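Side-chain contacts in PA0821 (Pseudomonas aeruginosa, PDB 7DRG), which probably acts as the immunity protein (antitoxin) of a type VI secretion system, protecting its bacterium against a putative VRR-NUC nuclease effector: residues 167-170 with 171-174; 188-191 with 192-195; 285-288 with 289-292. One frame throughout, in Å; residues are numbered along the deposited sequence.

Contact 1: residues 167-170 with 171-174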
# COMPACT_ATOMS: atom_id res chain seq x y z
N ILE B 167 20.21 -18.64 -17.03
CA ILE B 167 21.58 -18.69 -17.54
C ILE B 167 21.60 -19.24 -18.97
O ILE B 167 22.30 -18.70 -19.84
CB ILE B 167 22.47 -19.51 -16.60
CG1 ILE B 167 22.40 -18.98 -15.17
CG2 ILE B 167 23.90 -19.53 -17.12
CD1 ILE B 167 22.65 -17.51 -15.04
N ASP B 168 20.87 -20.32 -19.22
CA ASP B 168 20.84 -20.90 -20.56
C ASP B 168 20.32 -19.90 -21.58
O ASP B 168 20.86 -19.81 -22.69
CB ASP B 168 19.97 -22.16 -20.58
CG ASP B 168 20.66 -23.37 -19.96
OD1 ASP B 168 21.83 -23.25 -19.56
OD2 ASP B 168 20.02 -24.44 -19.86
N PHE B 169 19.29 -19.14 -21.22
CA PHE B 169 18.73 -18.17 -22.16
C PHE B 169 19.70 -17.02 -22.39
O PHE B 169 19.86 -16.54 -23.52
CB PHE B 169 17.39 -17.60 -21.64
CG PHE B 169 16.27 -18.60 -21.51
CD1 PHE B 169 16.43 -19.94 -21.84
CD2 PHE B 169 15.03 -18.18 -21.05
CE1 PHE B 169 15.40 -20.84 -21.70
CE2 PHE B 169 13.98 -19.08 -20.91
CZ PHE B 169 14.16 -20.40 -21.24
N ALA B 170 20.35 -16.55 -21.33
CA ALA B 170 21.34 -15.49 -21.48
C ALA B 170 22.46 -15.93 -22.41
O ALA B 170 22.92 -15.15 -23.26
CB ALA B 170 21.92 -15.11 -20.11
N ARG B 171 22.89 -17.18 -22.27
CA ARG B 171 23.97 -17.71 -23.08
C ARG B 171 23.62 -17.68 -24.57
O ARG B 171 24.48 -17.36 -25.40
CB ARG B 171 24.28 -19.13 -22.61
CG ARG B 171 25.54 -19.74 -23.14
CD ARG B 171 26.17 -20.60 -22.06
NE ARG B 171 25.18 -21.41 -21.34
CZ ARG B 171 25.35 -21.86 -20.10
NH1 ARG B 171 26.47 -21.56 -19.44
NH2 ARG B 171 24.41 -22.59 -19.51
N ARG B 172 22.37 -17.97 -24.91
CA ARG B 172 21.99 -18.01 -26.35
C ARG B 172 21.63 -16.64 -26.91
O ARG B 172 21.81 -16.46 -28.08
CB ARG B 172 20.68 -18.74 -26.64
CG ARG B 172 20.36 -19.95 -25.81
CD ARG B 172 19.41 -20.87 -26.52
NE ARG B 172 19.64 -22.18 -25.99
CZ ARG B 172 19.04 -22.65 -24.92
NH1 ARG B 172 18.14 -21.92 -24.31
NH2 ARG B 172 19.32 -23.85 -24.47
N LEU B 173 21.08 -15.73 -26.09
CA LEU B 173 20.57 -14.49 -26.64
C LEU B 173 21.54 -13.33 -26.51
O LEU B 173 21.31 -12.28 -27.12
CB LEU B 173 19.25 -14.12 -25.94
CG LEU B 173 18.12 -15.15 -26.10
CD1 LEU B 173 16.90 -14.75 -25.29
CD2 LEU B 173 17.75 -15.31 -27.58
N GLU B 174 22.62 -13.50 -25.73
CA GLU B 174 23.60 -12.47 -25.43
C GLU B 174 22.92 -11.12 -25.17
O GLU B 174 23.12 -10.16 -25.91
CB GLU B 174 24.64 -12.35 -26.54
CG GLU B 174 25.35 -13.69 -26.80
CD GLU B 174 26.76 -13.53 -27.34
OE1 GLU B 174 26.93 -12.86 -28.38
OE2 GLU B 174 27.69 -14.10 -26.72
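Asp168 and Arg171 join in an i/i+3 salt bridge on the last turns of helix 161-173, beside the i/i+4 pairs of an ordinary alpha helix. From its CB, Arg171 starts over backbone oxygen, CB lying 3.4 Å from Ile167 O. CG is set anti to the backbone N (chi1 -168°), and bends at chi2 and chi3 turn the chain back along the helix toward its N-terminal side. The guanidinium thus ends beside Asp168, with the methyl CG2 of Ile167 over one face, 3.9 Å from Arg171 NH2. That same NH2 reaches Asp168 OD1 at 2.7 Å, with the carboxylate oxygen close to the guanidinium plane. The planes of the two groups are nevertheless turned 46° apart, and the N-H points somewhat off the oxygen (137°), so this is a one-pronged bridge. Gln164 also binds OD1, while Arg171 NH1 pairs with Glu360, so the guanidinium links the helix to the C-terminal tail.

On the neighbouring flank Arg172 runs extended from CG to NE, and its CG packs 3.2 Å from Asp168 O. Its NH1 comes obliquely to the Phe169 ring, 3.6 Å from CD1, while its NH2 forms a salt bridge with Glu64 of helix 52-69. Phe169 itself is buried against that helix and strand 144-151. The chain leaves the helix at Glu174, which has positive phi; its N still donates to Ala170 O at 3.0 Å.

Contact 2: residues 188-191 with 192-195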
# COMPACT_ATOMS: atom_id res chain seq x y z
N PRO B 188 -3.53 -10.63 -19.11
CA PRO B 188 -3.04 -10.31 -20.46
C PRO B 188 -3.88 -9.28 -21.19
O PRO B 188 -3.36 -8.60 -22.08
CB PRO B 188 -3.09 -11.67 -21.18
CG PRO B 188 -3.04 -12.68 -20.08
CD PRO B 188 -3.77 -12.07 -18.92
N THR B 189 -5.15 -9.15 -20.84
CA THR B 189 -6.05 -8.23 -21.52
C THR B 189 -6.52 -7.07 -20.67
O THR B 189 -6.86 -6.02 -21.21
CB THR B 189 -7.28 -8.97 -22.05
OG1 THR B 189 -7.91 -9.69 -20.98
CG2 THR B 189 -6.87 -9.94 -23.13
N SER B 190 -6.57 -7.25 -19.34
CA SER B 190 -7.19 -6.27 -18.45
C SER B 190 -6.18 -5.61 -17.52
O SER B 190 -6.56 -5.10 -16.46
CB SER B 190 -8.31 -6.92 -17.64
OG SER B 190 -9.32 -7.44 -18.49
N TRP B 191 -4.90 -5.59 -17.91
CA TRP B 191 -3.83 -5.13 -17.03
C TRP B 191 -4.02 -3.69 -16.57
O TRP B 191 -3.52 -3.32 -15.50
CB TRP B 191 -2.49 -5.27 -17.76
CG TRP B 191 -2.60 -4.84 -19.18
CD1 TRP B 191 -2.92 -5.62 -20.26
CD2 TRP B 191 -2.46 -3.51 -19.69
NE1 TRP B 191 -2.97 -4.87 -21.40
CE2 TRP B 191 -2.69 -3.56 -21.08
CE3 TRP B 191 -2.15 -2.28 -19.10
CZ2 TRP B 191 -2.61 -2.44 -21.89
CZ3 TRP B 191 -2.08 -1.16 -19.91
CH2 TRP B 191 -2.31 -1.25 -21.29
N ASP B 192 -4.70 -2.86 -17.36
CA ASP B 192 -4.93 -1.49 -16.93
C ASP B 192 -5.75 -1.44 -15.64
O ASP B 192 -5.58 -0.53 -14.83
CB ASP B 192 -5.61 -0.68 -18.03
CG ASP B 192 -5.62 0.81 -17.73
OD1 ASP B 192 -4.52 1.41 -17.66
OD2 ASP B 192 -6.72 1.38 -17.57
N ASN B 193 -6.64 -2.42 -15.45
CA ASN B 193 -7.37 -2.53 -14.18
C ASN B 193 -6.45 -2.91 -13.03
O ASN B 193 -6.79 -2.66 -11.87
CB ASN B 193 -8.46 -3.60 -14.26
CG ASN B 193 -9.55 -3.28 -15.25
OD1 ASN B 193 -9.73 -2.12 -15.65
ND2 ASN B 193 -10.30 -4.30 -15.65
N ASP B 194 -5.31 -3.52 -13.33
CA ASP B 194 -4.56 -4.23 -12.32
C ASP B 194 -3.20 -3.63 -12.02
O ASP B 194 -2.59 -4.01 -11.02
CB ASP B 194 -4.43 -5.70 -12.74
CG ASP B 194 -5.79 -6.36 -12.86
OD1 ASP B 194 -6.51 -6.43 -11.83
OD2 ASP B 194 -6.18 -6.76 -13.97
N GLU B 195 -2.72 -2.69 -12.83
CA GLU B 195 -1.54 -1.91 -12.45
C GLU B 195 -1.66 -1.30 -11.06
O GLU B 195 -0.64 -1.25 -10.35
CB GLU B 195 -1.26 -0.82 -13.48
CG GLU B 195 -0.80 -1.35 -14.84
CD GLU B 195 -0.41 -0.24 -15.80
OE1 GLU B 195 -0.87 0.91 -15.61
OE2 GLU B 195 0.36 -0.52 -16.75
O HOH W 1 -6.25 -3.31 -19.89
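Trp191 O receives two backbone N-H groups as the chain turns from the 188-191 loop into helix 191-204. Glu195 N approaches nearly straight on to the carbonyl at 2.9 Å, whereas Asp194 N, 2.8 Å from Trp191 O, stands well above the carbonyl plane. One residue earlier, Asn193 N donates to Ser190 O at 2.9 Å, again from above the plane, in an i/i+3 bond. Asp192 N instead donates to a water that in turn donates to Thr189 O, bridging the loop to the opening turn.

The Trp191 side chain is swung over this turn: chi1 of 42° puts CG between the backbone N and the carbonyl carbon, and the indole folds back over the following peptide. CE3 thereby comes 3.1 Å from Asp192 N, and the bridging water sits over the centre of one ring face. Asp192 crosses the six-membered end of the indole obliquely, CB 4.0 Å from Trp191 CE3 and the carboxylate past the CZ3 rim, the two planes almost perpendicular at 86°.

This is the N-terminal turn of a helix, and its acidic side chains are held by other parts of the fold. Asp192 pairs with Arg318 and His313, and Glu195 shares Arg318; the other oxygen of Glu195, OE2, lies obliquely to the indole, 3.9 Å from Trp191 CE3. Asp194 OD1 is bound to Asn23 N. The Tyr33 hydroxyl on Asp194 OD2 may offset the repulsion between OD2 and Ser190 O, 3.0 Å away. Asn193 ND2 passes alongside Ser190 CB on its way to the same Tyr33 hydroxyl, while Ser190 OG is bound to Arg120 NE.

Contact 3: residues 285-288 with 289-292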
# COMPACT_ATOMS: atom_id res chain seq x y z
N SER B 285 12.60 -3.09 5.36
CA SER B 285 11.93 -3.87 4.33
C SER B 285 12.81 -4.17 3.12
O SER B 285 12.38 -4.92 2.24
CB SER B 285 10.68 -3.14 3.86
OG SER B 285 11.04 -1.92 3.25
N ARG B 286 14.00 -3.59 3.04
CA ARG B 286 14.88 -3.79 1.88
C ARG B 286 15.72 -5.06 2.07
O ARG B 286 16.38 -5.20 3.11
CB ARG B 286 15.80 -2.59 1.69
CG ARG B 286 15.04 -1.29 1.46
CD ARG B 286 15.92 -0.04 1.65
NE ARG B 286 16.25 0.20 3.06
CZ ARG B 286 16.79 1.33 3.51
NH1 ARG B 286 17.05 2.33 2.67
NH2 ARG B 286 17.06 1.49 4.81
N PRO B 287 15.74 -5.98 1.10
CA PRO B 287 16.55 -7.20 1.24
C PRO B 287 18.04 -6.87 1.26
O PRO B 287 18.54 -6.18 0.38
CB PRO B 287 16.18 -8.02 -0.00
CG PRO B 287 14.90 -7.42 -0.52
CD PRO B 287 14.96 -5.97 -0.15
N ALA B 288 18.74 -7.40 2.26
CA ALA B 288 20.17 -7.12 2.39
C ALA B 288 20.98 -7.47 1.14
O ALA B 288 21.83 -6.65 0.75
CB ALA B 288 20.74 -7.83 3.63
N PRO B 289 20.81 -8.62 0.49
CA PRO B 289 21.63 -8.88 -0.70
C PRO B 289 21.35 -7.89 -1.82
O PRO B 289 22.28 -7.48 -2.53
CB PRO B 289 21.28 -10.32 -1.08
CG PRO B 289 20.67 -10.92 0.15
CD PRO B 289 19.96 -9.79 0.82
N TYR B 290 20.10 -7.45 -1.98
CA TYR B 290 19.80 -6.49 -3.04
C TYR B 290 20.36 -5.12 -2.71
O TYR B 290 20.78 -4.39 -3.61
CB TYR B 290 18.29 -6.38 -3.26
CG TYR B 290 17.54 -7.61 -3.74
CD1 TYR B 290 18.09 -8.89 -3.68
CD2 TYR B 290 16.25 -7.48 -4.27
CE1 TYR B 290 17.37 -10.00 -4.11
CE2 TYR B 290 15.54 -8.57 -4.71
CZ TYR B 290 16.10 -9.83 -4.63
OH TYR B 290 15.37 -10.92 -5.07
N VAL B 291 20.34 -4.73 -1.43
CA VAL B 291 20.90 -3.43 -1.04
C VAL B 291 22.38 -3.37 -1.41
O VAL B 291 22.87 -2.37 -1.94
CB VAL B 291 20.69 -3.19 0.47
CG1 VAL B 291 21.60 -2.06 0.97
CG2 VAL B 291 19.24 -2.91 0.76
N LEU B 292 23.11 -4.44 -1.12
CA LEU B 292 24.54 -4.44 -1.40
C LEU B 292 24.82 -4.43 -2.90
O LEU B 292 25.71 -3.71 -3.37
CB LEU B 292 25.20 -5.64 -0.73
CG LEU B 292 25.22 -5.60 0.80
CD1 LEU B 292 25.73 -6.92 1.35
CD2 LEU B 292 26.07 -4.43 1.31
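Pro287 lays its ring over one face of Tyr290, a CH-pi contact in which CB stands 4.3 Å from the ring centroid, 21° off the normal. The overlap is displaced toward the rim: Pro287 CG is nearest to Tyr290 CD2, at 4.0 Å, so the pyrrolidine covers the CG-CD2 side of the phenol and leaves the hydroxyl end beyond it. Tyr290 has CG anti to its carbonyl carbon (chi1 -63°), which leans the ring back toward the start of the helix and under the proline.

On the next flank Val291 presents CG2 to Arg286 CB at 3.6 Å, so the first carbon of a charged side chain joins the apolar layer. Ala288 CB lies 3.5 Å from Pro289 CD. Ala288 and Val291 pack on Trp341, and Pro289 and Leu292 on Leu345, both of helix 338-348; Pro289 and Leu292 also touch Phe259.

Pro287 is the N-cap of helix 288-297, a position where its side chain can offer no hydrogen bond. Its carbonyl opens the helical bonding in the ordinary way: Val291 N donates to Pro287 O at 2.9 Å, almost in line with the C=O. Leu292 N follows onto Ala288 O at 3.2 Å. Pro289 sits in the first turn, where an N-H would have no carbonyl of a preceding turn to bond, so its missing N-H costs no helical bond.

Farther out lie the polar ends. Tyr290 OH is hydrogen-bonded to Tyr277 N, and the Arg286 guanidinium forms a salt bridge with Asp284. The helix start is thus shaped by proline rings and apolar packing, while Tyr290 OH ties the helix to the loop that leads into it and the Arg286-Asp284 bridge braces that loop internally.

The three contacts follow one another along the chain within the region assigned to the type VI immunity family, and none touches another. Contact 1 lies at the C-terminal end of helix 161-173, whereas contacts 2 and 3 lie where loops enter helices 191-204 and 288-297. The centres of contact 1 and contact 2 are about 30 Å apart, on opposite sides of the chain's centre. Between the centres of contact 1 and contact 3 the distance is about 26 Å, and between those of contact 2 and contact 3 about 29 Å. Strand 259-264 is a shared neighbour of contacts 1 and 3, while strand 182-186 backs contact 2. Helix ends are thus fastened locally at three separate places around the fold.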